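Local coordinates for protein muramidase (Trichobolus zukalii, PDB 6ZMV) that hydrolyses peptidoglycan as a fungal family GH25 lysozyme, probably cutting the beta-1,4 bonds between N-acetylmuramic acid and N-acetylglucosamine in bacterial cell walls, at residues G18-G23 with A52-G57; V27-T32 with S43-G48; G58-R63 with S70-F75; N114-F119 with N148-T153; D191-N194 with R199-A202. All coordinates share one frame; numbering follows the deposited sequence. Where two conformers were deposited one is given.

Contacts 2 and 3 are buried. Both tie a helix to the parallel part of the barrel sheet, through neighbouring strands 26-33 and 55-61. Contact 2 is apolar between its segments, whereas contact 3 is built on hydrogen bonds of one glutamine. The histidine of contact 3 is also bonded to Thr-32 of contact 2. Contact 1 shares strand 55-61 but lies further out, where a tyrosine rests on a backbone turn. Contact 4 joins helix 109-127 to a loop, buried at a phenylalanine and exposed at a lysine. Contact 5 packs the C-terminal helix on the last strand, again half core and half surface, and touches contact 1 through Ile-55 and Leu-200.

Contact 1. Residues G18-G23 with A52-G57; sequences GAYNSG and AGLIRG
Tyr-20 rests the CD2 side of its ring on the backbone turn Ala-52 to Leu-54. Its CD2 lies 3.4 Å from Ala-52 O, and its CE2 lies 3.6 Å from Gly-53 O. Both carbonyl oxygens approach the ring obliquely. Leu-54 adds an apolar touch at the ring edge, with its CD2 4.0 Å from Tyr-20 CD2. The ring gets there because Tyr-20 CG is anti to the backbone N (chi1 -178°), which carries it off helix 16-21 toward the turn.

Two helix ends set up the meeting. Gly-53 closes helix 42-51 with a Schellman motif. Its phi is positive, which suits glycine, and a CB here would probably also crowd Tyr-20 CE2. Gly-23 ends helix 16-21 in the same way. Its N bonds to Tyr-20 O at 2.9 Å and, weakly, to Ala-19 O. Ser-22 OG also donates to Ala-19 O, at 2.8 Å. Further out, Arg-25 forms a cation-pi pair with the Tyr-20 ring and a hydrogen bond to Tyr-20 O. Leu-54 leans on Val-27 of strand 26-33 and on Ala-49 of helix 42-51.

Between the two segments the contact works by shape and dispersion, not by directional bonds. Ala-52 O packs against CD2 without lining up with a ring C-H. The CE2 C-H and Gly-53 O probably add a weak electrostatic attraction.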
# COMPACT_ATOMS: atom_id res chain seq x y z
N GLY A 18 -20.71 -4.25 6.38
CA GLY A 18 -21.42 -4.11 5.10
C GLY A 18 -20.47 -4.35 3.94
O GLY A 18 -20.83 -5.00 2.98
N ALA A 19 -19.26 -3.82 4.02
CA ALA A 19 -18.25 -4.04 2.98
C ALA A 19 -17.98 -5.54 2.84
O ALA A 19 -18.04 -6.07 1.72
CB ALA A 19 -16.99 -3.27 3.30
N TYR A 20 -17.72 -6.25 3.94
CA TYR A 20 -17.49 -7.70 3.91
C TYR A 20 -18.73 -8.39 3.27
O TYR A 20 -18.60 -9.24 2.37
CB TYR A 20 -17.22 -8.23 5.32
CG TYR A 20 -16.91 -9.70 5.32
CD1 TYR A 20 -17.95 -10.62 5.26
CD2 TYR A 20 -15.61 -10.18 5.29
CE1 TYR A 20 -17.70 -11.99 5.21
CE2 TYR A 20 -15.35 -11.55 5.26
CZ TYR A 20 -16.41 -12.46 5.16
OH TYR A 20 -16.18 -13.79 5.08
N ASN A 21 -19.91 -8.04 3.72
CA ASN A 21 -21.11 -8.78 3.27
C ASN A 21 -21.27 -8.54 1.77
O ASN A 21 -21.79 -9.42 1.08
CB ASN A 21 -22.36 -8.36 4.02
CG ASN A 21 -22.35 -8.80 5.46
OD1 ASN A 21 -21.68 -9.76 5.80
ND2 ASN A 21 -23.13 -8.13 6.28
N SER A 22 -20.87 -7.39 1.25
CA SER A 22 -20.95 -7.07 -0.20
C SER A 22 -19.86 -7.74 -1.01
O SER A 22 -19.92 -7.62 -2.24
CB SER A 22 -20.90 -5.55 -0.40
OG SER A 22 -19.54 -5.05 -0.35
N GLY A 23 -18.88 -8.35 -0.36
CA GLY A 23 -17.86 -9.16 -1.06
C GLY A 23 -16.45 -8.71 -0.79
O GLY A 23 -15.52 -9.36 -1.27
N ALA A 52 -14.83 -7.45 11.53
CA ALA A 52 -15.70 -7.75 10.38
C ALA A 52 -15.16 -8.91 9.56
O ALA A 52 -15.85 -9.29 8.59
CB ALA A 52 -15.87 -6.53 9.49
N GLY A 53 -13.96 -9.39 9.84
CA GLY A 53 -13.36 -10.52 9.12
C GLY A 53 -12.64 -10.08 7.86
O GLY A 53 -12.30 -10.95 7.01
N LEU A 54 -12.30 -8.82 7.72
CA LEU A 54 -11.44 -8.36 6.59
C LEU A 54 -9.99 -8.61 6.89
O LEU A 54 -9.51 -8.33 8.02
CB LEU A 54 -11.67 -6.88 6.35
CG LEU A 54 -13.06 -6.48 5.88
CD1 LEU A 54 -13.27 -4.99 6.04
CD2 LEU A 54 -13.35 -6.97 4.47
N ILE A 55 -9.26 -9.08 5.90
CA ILE A 55 -7.79 -9.08 5.97
C ILE A 55 -7.39 -7.61 5.86
O ILE A 55 -8.09 -6.86 5.16
CB ILE A 55 -7.24 -9.91 4.80
CG1 ILE A 55 -7.62 -11.37 5.02
CG2 ILE A 55 -5.76 -9.73 4.54
CD1 ILE A 55 -7.46 -12.33 3.84
N ARG A 56 -6.33 -7.16 6.52
CA ARG A 56 -6.08 -5.70 6.55
C ARG A 56 -4.59 -5.44 6.74
O ARG A 56 -3.85 -6.28 7.28
CB ARG A 56 -6.87 -4.97 7.63
CG ARG A 56 -6.54 -5.30 9.06
CD ARG A 56 -7.01 -6.61 9.58
NE ARG A 56 -6.71 -6.80 10.98
CZ ARG A 56 -5.56 -7.22 11.51
NH1 ARG A 56 -4.54 -7.57 10.74
NH2 ARG A 56 -5.45 -7.33 12.83
N GLY A 57 -4.17 -4.31 6.22
CA GLY A 57 -2.84 -3.79 6.47
C GLY A 57 -2.85 -2.30 6.47
O GLY A 57 -3.87 -1.68 6.15

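Contact 2. Residues V27-T32 with S43-G48; sequences VIIKAT and STHYTG
Ile-29 spreads its two branches over the start of the side chains of His-45 and Tyr-46. Its CG2 lies 3.7 Å from His-45 CB and reaches the edge of the imidazole, 4.1 Å from His-45 CD2. The other branch goes to the next residue, with Ile-29 CD1 3.7 Å from the backbone N of Tyr-46. The same methyl comes within 4.1 Å of Tyr-46 CD1, at an oblique angle to the ring. At chi1 -56° the CG1 branch lies beside the backbone N and CG2 points away from it, which splits the methyls between the two helix residues.

The polar atoms of His-45 look elsewhere. ND1 is hydrogen-bonded to Tyr-16 OH and NE2 to Ser-8 O, which fix the ring's rotation. With only a methyl in place of the Ile-29 side chain, as in alanine, a gap is likely to open beside His-45 CB and Tyr-46.

Strand 26-33 and helix 42-51 begin a beta-alpha-beta crossover that ends in the parallel strand 55-61, as in TIM-barrel relatives. Apolar packing of one isoleucine joins helix to sheet, while the imidazole's hydrogen bonds tie the same helix to parts of the chain that come before the strand.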
# COMPACT_ATOMS: atom_id res chain seq x y z
N VAL A 27 -8.83 -4.78 3.24
CA VAL A 27 -8.79 -3.30 3.25
C VAL A 27 -7.39 -2.87 3.62
O VAL A 27 -6.75 -3.49 4.47
CB VAL A 27 -9.86 -2.72 4.21
CG1 VAL A 27 -9.65 -3.20 5.64
CG2 VAL A 27 -9.94 -1.22 4.08
N ILE A 28 -6.96 -1.81 2.95
CA ILE A 28 -5.65 -1.20 3.23
C ILE A 28 -5.94 0.18 3.81
O ILE A 28 -6.76 0.91 3.30
CB ILE A 28 -4.75 -1.12 1.97
CG1 ILE A 28 -4.84 -2.35 1.11
CG2 ILE A 28 -3.33 -0.79 2.35
CD1 ILE A 28 -4.07 -2.32 -0.19
N ILE A 29 -5.32 0.46 4.96
CA ILE A 29 -5.70 1.59 5.84
C ILE A 29 -4.55 2.55 6.07
O ILE A 29 -3.45 2.11 6.46
CB ILE A 29 -6.19 1.02 7.19
CG1 ILE A 29 -7.33 0.04 7.02
CG2 ILE A 29 -6.54 2.16 8.12
CD1 ILE A 29 -7.54 -0.79 8.23
N LYS A 30 -4.77 3.84 5.81
CA LYS A 30 -3.66 4.78 6.01
C LYS A 30 -3.25 4.75 7.48
O LYS A 30 -4.07 4.98 8.37
CB LYS A 30 -4.05 6.20 5.66
CG LYS A 30 -2.89 7.16 5.68
CD LYS A 30 -3.23 8.53 5.10
CE LYS A 30 -2.02 9.42 5.00
NZ LYS A 30 -2.35 10.67 4.32
N ALA A 31 -1.94 4.61 7.70
CA ALA A 31 -1.34 4.68 9.03
C ALA A 31 -0.62 5.99 9.25
O ALA A 31 -0.81 6.65 10.31
CB ALA A 31 -0.45 3.49 9.26
N THR A 32 0.27 6.35 8.34
CA THR A 32 1.23 7.42 8.56
C THR A 32 1.46 8.20 7.26
O THR A 32 1.22 7.71 6.16
CB THR A 32 2.57 6.87 9.08
OG1 THR A 32 2.96 5.75 8.28
CG2 THR A 32 2.44 6.45 10.52
N SER A 43 -6.64 3.39 13.96
CA SER A 43 -6.97 2.33 14.94
C SER A 43 -8.46 1.98 14.81
O SER A 43 -8.86 0.79 14.93
CB SER A 43 -6.61 2.71 16.32
OG SER A 43 -5.21 2.83 16.43
N THR A 44 -9.31 2.98 14.60
CA THR A 44 -10.76 2.74 14.40
C THR A 44 -10.97 1.81 13.21
O THR A 44 -11.70 0.79 13.30
CB THR A 44 -11.55 4.02 14.15
OG1 THR A 44 -11.34 4.91 15.27
CG2 THR A 44 -13.02 3.86 13.81
N HIS A 45 -10.34 2.10 12.11
CA HIS A 45 -10.49 1.30 10.90
C HIS A 45 -9.89 -0.08 11.08
O HIS A 45 -10.48 -1.09 10.66
CB HIS A 45 -9.86 2.01 9.72
CG HIS A 45 -10.55 3.22 9.21
ND1 HIS A 45 -11.92 3.34 9.25
CD2 HIS A 45 -10.04 4.31 8.58
CE1 HIS A 45 -12.25 4.49 8.65
NE2 HIS A 45 -11.10 5.13 8.21
N TYR A 46 -8.72 -0.17 11.67
CA TYR A 46 -8.03 -1.48 11.82
C TYR A 46 -8.80 -2.41 12.73
O TYR A 46 -9.02 -3.56 12.38
CB TYR A 46 -6.62 -1.22 12.33
CG TYR A 46 -5.57 -2.27 12.05
CD1 TYR A 46 -4.79 -2.22 10.92
CD2 TYR A 46 -5.32 -3.30 12.94
CE1 TYR A 46 -3.74 -3.09 10.70
CE2 TYR A 46 -4.28 -4.18 12.74
CZ TYR A 46 -3.49 -4.09 11.61
OH TYR A 46 -2.40 -4.88 11.40
N THR A 47 -9.36 -1.87 13.83
CA THR A 47 -10.18 -2.65 14.77
C THR A 47 -11.47 -3.09 14.09
O THR A 47 -11.88 -4.24 14.19
CB THR A 47 -10.45 -1.81 16.01
OG1 THR A 47 -9.23 -1.46 16.64
CG2 THR A 47 -11.34 -2.52 16.96
N GLY A 48 -12.16 -2.17 13.42
CA GLY A 48 -13.43 -2.49 12.78
C GLY A 48 -13.23 -3.52 11.69
O GLY A 48 -14.06 -4.42 11.49

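Contact 3. Residues G58-R63 with S70-F75; sequences GYHFAR and SAQADF
His-60 and Gln-72 meet at about a right angle, with the ring and amide planes 56° apart. The imidazole points its NE2 straight at the amide oxygen. His-60 NE2 donates to Gln-72 OE1 at 2.8 Å, with OE1 in the ring plane. The backbone N of Arg-63 donates to the same OE1 at 3.0 Å. Both donors lie in the amide carbonyl plane, one on each lone pair, and both bonds are nearly straight. The other end of the amide answers Arg-63 again: Gln-72 NE2 donates to Arg-63 O at 2.8 Å, coming from above that carbonyl's plane. Gln-72 NE2 is also bonded to Ser-67 OG. These four bonds fix the amide's rotation.

Extended beyond CG (chi2 -179°), the Gln-72 chain reaches from the helix to the loop just after the strand. Its own backbone O lies over one face of the His-60 ring. A leucine in place of Gln-72 would probably leave His-60 NE2 and the Arg-63 backbone without their partners.

Around this, Thr-32 OG1 bonds His-60 ND1 and Phe-119 meets the ring. The Arg-63 guanidinium has Phe-61 CE1 over its centre and makes a salt bridge to Glu-33.

The glutamine thus ties helix 69-78 back to the loop that leads into it from strand 55-61. With strand 93-95 these form a beta-alpha-beta unit, as in TIM barrels.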
# COMPACT_ATOMS: atom_id res chain seq x y z
N GLY A 58 -1.72 -1.72 6.86
CA GLY A 58 -1.56 -0.27 6.84
C GLY A 58 -0.77 0.20 5.61
O GLY A 58 -0.10 -0.56 4.92
N TYR A 59 -0.85 1.50 5.35
CA TYR A 59 -0.02 2.15 4.33
C TYR A 59 0.62 3.43 4.86
O TYR A 59 0.10 4.10 5.75
CB TYR A 59 -0.73 2.32 2.98
CG TYR A 59 -1.77 3.39 2.82
CD1 TYR A 59 -1.39 4.71 2.57
CD2 TYR A 59 -3.13 3.09 2.86
CE1 TYR A 59 -2.32 5.68 2.32
CE2 TYR A 59 -4.07 4.07 2.60
CZ TYR A 59 -3.66 5.36 2.31
OH TYR A 59 -4.59 6.32 2.06
N HIS A 60 1.75 3.74 4.25
CA HIS A 60 2.54 4.94 4.52
C HIS A 60 2.58 5.85 3.30
O HIS A 60 3.08 5.42 2.25
CB HIS A 60 3.97 4.52 4.87
CG HIS A 60 4.82 5.73 5.14
ND1 HIS A 60 4.70 6.43 6.31
CD2 HIS A 60 5.70 6.38 4.37
CE1 HIS A 60 5.52 7.47 6.23
NE2 HIS A 60 6.16 7.47 5.05
N PHE A 61 2.08 7.07 3.45
CA PHE A 61 2.20 8.08 2.40
C PHE A 61 3.61 8.68 2.43
O PHE A 61 3.95 9.43 3.34
CB PHE A 61 1.07 9.10 2.57
CG PHE A 61 0.93 10.10 1.46
CD1 PHE A 61 1.98 10.90 1.03
CD2 PHE A 61 -0.32 10.30 0.91
CE1 PHE A 61 1.80 11.77 -0.03
CE2 PHE A 61 -0.50 11.21 -0.11
CZ PHE A 61 0.55 11.95 -0.55
N ALA A 62 4.44 8.32 1.49
CA ALA A 62 5.86 8.71 1.46
C ALA A 62 5.95 10.21 1.24
O ALA A 62 5.31 10.80 0.36
CB ALA A 62 6.59 8.01 0.33
N ARG A 63 6.91 10.82 1.94
CA ARG A 63 7.34 12.22 1.67
C ARG A 63 8.84 12.24 1.54
O ARG A 63 9.56 12.49 2.50
CB ARG A 63 6.81 13.12 2.78
CG ARG A 63 5.29 13.28 2.86
CD ARG A 63 4.78 14.22 1.79
NE ARG A 63 3.38 14.50 1.77
CZ ARG A 63 2.69 14.99 0.75
NH1 ARG A 63 3.25 15.32 -0.42
NH2 ARG A 63 1.40 15.16 0.97
N SER A 70 14.66 5.25 5.57
CA SER A 70 14.77 4.46 6.81
C SER A 70 13.91 5.09 7.92
O SER A 70 13.20 4.37 8.67
CB SER A 70 16.19 4.33 7.26
OG SER A 70 16.29 3.32 8.23
N ALA A 71 14.01 6.40 8.06
CA ALA A 71 13.29 7.09 9.15
C ALA A 71 11.78 6.92 8.96
O ALA A 71 11.05 6.74 9.93
CB ALA A 71 13.67 8.53 9.17
N GLN A 72 11.31 7.01 7.73
CA GLN A 72 9.87 6.84 7.47
C GLN A 72 9.43 5.38 7.64
O GLN A 72 8.32 5.17 8.17
CB GLN A 72 9.52 7.45 6.12
CG GLN A 72 9.40 8.95 6.25
CD GLN A 72 9.04 9.69 4.99
OE1 GLN A 72 8.10 9.38 4.27
NE2 GLN A 72 9.77 10.78 4.74
N ALA A 73 10.26 4.42 7.30
CA ALA A 73 9.92 3.02 7.59
C ALA A 73 9.82 2.78 9.09
O ALA A 73 8.89 2.11 9.52
CB ALA A 73 10.91 2.06 6.97
N ASP A 74 10.70 3.39 9.88
CA ASP A 74 10.64 3.20 11.35
C ASP A 74 9.32 3.78 11.86
O ASP A 74 8.62 3.18 12.70
CB ASP A 74 11.78 3.96 12.03
CG ASP A 74 13.11 3.28 11.97
OD1 ASP A 74 13.16 2.12 11.61
OD2 ASP A 74 14.11 3.97 12.28
N PHE A 75 8.98 4.98 11.40
CA PHE A 75 7.77 5.69 11.85
C PHE A 75 6.52 4.90 11.48
O PHE A 75 5.63 4.70 12.31
CB PHE A 75 7.79 7.11 11.27
CG PHE A 75 6.61 7.93 11.69
CD1 PHE A 75 6.40 8.25 13.02
CD2 PHE A 75 5.79 8.49 10.74
CE1 PHE A 75 5.32 9.04 13.36
CE2 PHE A 75 4.67 9.23 11.08
CZ PHE A 75 4.45 9.50 12.39

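Contact 4. Residues N114-F119 with N148-T153; sequences NWISDF and NKFATT
The helix turn with Ile-116 and Ser-117 faces a type I beta turn, Asn-148 to Ala-151, whose middle residues Lys-149 and Phe-150 reach across; Ser-117 CA and Phe-150 CA are 8.1 Å apart. Phe-150 fills the space between. Ile-116 sets its CG2 methyl over one face of the ring in a CH-pi contact, 3.9 Å from the centroid and 24° off the normal. The methyl sits toward the rim, 3.6 Å from Phe-150 CZ. Lys-149 CB covers the opposite face, near its centre. The phenyl is therefore sandwiched between a methyl of the helix and its own sequence neighbour.

Ser-117 meets the ring at its edge, with OG 3.4 Å from Phe-150 CZ. Lys-149 NZ donates to Ser-117 OG at 2.8 Å. Ser-117 has two conformers, however, and both of these contacts may not always be present. The Lys-149 chain is fully extended from chi1 (-174°) onward, which carries its ammonium past the phenyl to the hydroxyl. Ser-117 OG is also bonded to Val-113 O one turn back.

The contact joins helix 109-127 to the loop between helix 137-144 and strand 156-159 of the TIM-barrel-like sheet. Trp-140 of helix 137-144 touches both Ile-116 and Phe-150. Leu-94 of strand 93-95 lies against Ile-116, and Trp-172 against Phe-150. On the loop side, Thr-153 N bonds to Phe-150 O at 3.2 Å. Lys-149 itself lies at the surface, where its aliphatic chain borders the buried phenyl.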
# COMPACT_ATOMS: atom_id res chain seq x y z
N ASN A 114 17.12 5.11 -4.45
CA ASN A 114 17.87 4.91 -3.18
C ASN A 114 16.93 5.10 -1.98
O ASN A 114 17.04 4.38 -1.00
CB ASN A 114 19.09 5.84 -3.10
CG ASN A 114 20.20 5.45 -4.04
OD1 ASN A 114 20.22 4.31 -4.52
ND2 ASN A 114 21.07 6.40 -4.30
N TRP A 115 16.07 6.11 -2.04
CA TRP A 115 15.16 6.43 -0.92
C TRP A 115 14.18 5.24 -0.74
O TRP A 115 13.99 4.75 0.38
CB TRP A 115 14.34 7.69 -1.25
CG TRP A 115 13.52 8.18 -0.12
CD1 TRP A 115 13.93 9.14 0.75
CD2 TRP A 115 12.23 7.73 0.34
NE1 TRP A 115 12.97 9.34 1.71
CE2 TRP A 115 11.93 8.46 1.52
CE3 TRP A 115 11.33 6.79 -0.11
CZ2 TRP A 115 10.73 8.29 2.20
CZ3 TRP A 115 10.16 6.59 0.57
CH2 TRP A 115 9.89 7.31 1.74
N ILE A 116 13.60 4.75 -1.83
CA ILE A 116 12.68 3.60 -1.73
C ILE A 116 13.44 2.38 -1.21
O ILE A 116 12.92 1.65 -0.40
CB ILE A 116 12.02 3.33 -3.06
CG1 ILE A 116 11.13 4.50 -3.48
CG2 ILE A 116 11.22 2.03 -3.05
CD1 ILE A 116 10.63 4.44 -4.93
N SER A 117 14.66 2.15 -1.68
CA SER A 117 15.48 1.01 -1.21
C SER A 117 15.63 1.06 0.29
O SER A 117 15.54 0.07 1.00
CB SER A 117 16.85 0.99 -1.85
OG SER A 117 16.79 0.79 -3.23
N ASP A 118 15.94 2.24 0.79
CA ASP A 118 16.16 2.37 2.25
C ASP A 118 14.85 2.10 2.99
O ASP A 118 14.89 1.41 4.01
CB ASP A 118 16.66 3.78 2.59
CG ASP A 118 18.10 4.10 2.29
OD1 ASP A 118 18.82 3.20 1.95
OD2 ASP A 118 18.43 5.31 2.37
N PHE A 119 13.73 2.62 2.50
CA PHE A 119 12.44 2.31 3.13
C PHE A 119 12.20 0.81 3.10
O PHE A 119 11.85 0.20 4.15
CB PHE A 119 11.30 3.06 2.46
CG PHE A 119 9.97 2.89 3.16
CD1 PHE A 119 9.25 1.70 3.03
CD2 PHE A 119 9.45 3.89 3.96
CE1 PHE A 119 8.05 1.54 3.70
CE2 PHE A 119 8.28 3.73 4.66
CZ PHE A 119 7.56 2.56 4.50
N ASN A 148 13.58 -1.55 -12.12
CA ASN A 148 13.20 -2.93 -11.85
C ASN A 148 13.77 -3.43 -10.54
O ASN A 148 13.64 -4.62 -10.24
CB ASN A 148 13.56 -3.86 -13.01
CG ASN A 148 15.02 -4.07 -13.20
OD1 ASN A 148 15.79 -3.58 -12.41
ND2 ASN A 148 15.38 -4.86 -14.20
N LYS A 149 14.33 -2.55 -9.70
CA LYS A 149 15.04 -3.01 -8.50
C LYS A 149 14.16 -3.80 -7.52
O LYS A 149 14.73 -4.61 -6.74
CB LYS A 149 15.63 -1.80 -7.78
CG LYS A 149 16.53 -2.13 -6.59
CD LYS A 149 17.38 -0.99 -6.09
CE LYS A 149 18.32 -1.50 -5.00
NZ LYS A 149 19.07 -0.42 -4.38
N PHE A 150 12.88 -3.54 -7.49
CA PHE A 150 11.95 -4.09 -6.46
C PHE A 150 11.06 -5.20 -7.02
O PHE A 150 10.24 -5.73 -6.29
CB PHE A 150 11.15 -2.96 -5.83
CG PHE A 150 12.03 -1.81 -5.39
CD1 PHE A 150 12.95 -1.93 -4.37
CD2 PHE A 150 12.03 -0.64 -6.12
CE1 PHE A 150 13.80 -0.90 -4.06
CE2 PHE A 150 12.91 0.40 -5.82
CZ PHE A 150 13.80 0.25 -4.79
N ALA A 151 11.21 -5.50 -8.30
CA ALA A 151 10.28 -6.36 -9.05
C ALA A 151 10.29 -7.79 -8.54
O ALA A 151 9.25 -8.43 -8.75
CB ALA A 151 10.57 -6.30 -10.50
N THR A 152 11.35 -8.24 -7.89
CA THR A 152 11.43 -9.62 -7.38
C THR A 152 11.17 -9.75 -5.89
O THR A 152 11.09 -10.84 -5.43
CB THR A 152 12.76 -10.29 -7.72
OG1 THR A 152 13.82 -9.60 -7.06
CG2 THR A 152 13.06 -10.28 -9.21
N THR A 153 10.92 -8.63 -5.21
CA THR A 153 10.84 -8.61 -3.75
C THR A 153 9.57 -7.97 -3.20
O THR A 153 9.01 -8.51 -2.25
CB THR A 153 12.04 -7.89 -3.16
OG1 THR A 153 12.23 -6.62 -3.76
CG2 THR A 153 13.29 -8.74 -3.30

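Contact 5. Residues D191-N194 with R199-A202; sequences DSFN and RLKA
Phe-193 and Leu-200 form the tight part of the contact. Leu-200 CB stands over one face of the phenyl in a CH-pi contact, 3.9 Å from the centroid and 17° off the normal. The helix backbone comes close too, with Leu-200 N 3.4 Å from Phe-193 CE2. Leu-200 CD1 adds a touch at Phe-193 CD1, 3.9 Å away. With chi1 at 168° the phenyl extends away from its backbone N, out from the strand to the helix.

Both residues are buried. Phe-193 also packs on Val-2, Phe-26 and Ile-177, and Leu-200 on Val-2, Phe-26 and Leu-90. Strand 189-193 is antiparallel to its sheet neighbours 2-7 and 177-181, consistent with the modified TIM barrel of family GH25. Helix 197-205 follows it and packs near the starts of strands 2-7, 26-33 and 55-61.

The Arg-199 side is looser. Arg-199 CB meets the Phe-193 ring at its edge, 3.9 Å from Phe-193 CE2. The chain then bends at chi3 (-82°), with Arg-199 CD 3.6 Å from Asn-194 O. The guanidinium makes no hydrogen bond to residues 191-194, and Arg-199 is exposed. Asn-194 turns its ND2 to Gln-175 O instead.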
# COMPACT_ATOMS: atom_id res chain seq x y z
N ASP A 191 -10.20 -1.64 -4.80
CA ASP A 191 -9.05 -2.49 -5.10
C ASP A 191 -9.49 -3.91 -5.50
O ASP A 191 -10.53 -4.37 -5.10
CB ASP A 191 -8.09 -2.56 -3.91
CG ASP A 191 -7.52 -1.21 -3.53
OD1 ASP A 191 -6.69 -0.69 -4.29
OD2 ASP A 191 -7.93 -0.66 -2.48
N SER A 192 -8.63 -4.56 -6.27
CA SER A 192 -8.84 -5.97 -6.66
C SER A 192 -7.53 -6.74 -6.55
O SER A 192 -6.52 -6.33 -7.17
CB SER A 192 -9.36 -6.04 -8.08
OG SER A 192 -9.66 -7.38 -8.46
N PHE A 193 -7.54 -7.79 -5.76
CA PHE A 193 -6.37 -8.66 -5.65
C PHE A 193 -6.34 -9.63 -6.83
O PHE A 193 -7.36 -10.18 -7.21
CB PHE A 193 -6.43 -9.39 -4.33
CG PHE A 193 -5.43 -10.52 -4.21
CD1 PHE A 193 -4.11 -10.25 -3.88
CD2 PHE A 193 -5.81 -11.82 -4.50
CE1 PHE A 193 -3.17 -11.25 -3.82
CE2 PHE A 193 -4.85 -12.83 -4.48
CZ PHE A 193 -3.56 -12.54 -4.11
N ASN A 194 -5.13 -9.83 -7.33
CA ASN A 194 -4.87 -10.69 -8.52
C ASN A 194 -4.78 -12.18 -8.14
O ASN A 194 -3.70 -12.71 -7.88
CB ASN A 194 -3.60 -10.17 -9.15
CG ASN A 194 -3.28 -10.78 -10.49
OD1 ASN A 194 -3.82 -11.83 -10.81
ND2 ASN A 194 -2.37 -10.22 -11.26
N ARG A 199 -5.25 -17.51 -2.49
CA ARG A 199 -3.95 -16.88 -2.84
C ARG A 199 -3.73 -15.62 -1.98
O ARG A 199 -2.62 -15.33 -1.52
CB ARG A 199 -3.88 -16.61 -4.32
CG ARG A 199 -2.48 -16.24 -4.77
CD ARG A 199 -2.43 -15.65 -6.17
NE ARG A 199 -2.43 -16.59 -7.24
CZ ARG A 199 -1.34 -17.21 -7.76
NH1 ARG A 199 -0.18 -17.21 -7.17
NH2 ARG A 199 -1.48 -17.94 -8.80
N LEU A 200 -4.78 -14.85 -1.71
CA LEU A 200 -4.69 -13.66 -0.85
C LEU A 200 -4.32 -14.06 0.59
O LEU A 200 -3.50 -13.42 1.22
CB LEU A 200 -6.01 -12.91 -0.91
CG LEU A 200 -6.15 -11.77 0.08
CD1 LEU A 200 -5.06 -10.69 -0.12
CD2 LEU A 200 -7.50 -11.15 -0.02
N LYS A 201 -4.93 -15.10 1.11
CA LYS A 201 -4.59 -15.62 2.46
C LYS A 201 -3.11 -16.01 2.52
O LYS A 201 -2.47 -15.75 3.54
CB LYS A 201 -5.49 -16.77 2.83
CG LYS A 201 -6.91 -16.39 3.16
CD LYS A 201 -7.86 -17.53 3.35
CE LYS A 201 -9.23 -17.06 3.81
NZ LYS A 201 -10.14 -18.21 3.89
N ALA A 202 -2.60 -16.61 1.45
CA ALA A 202 -1.18 -16.97 1.38
C ALA A 202 -0.30 -15.72 1.39
O ALA A 202 0.72 -15.68 2.05
CB ALA A 202 -0.91 -17.83 0.19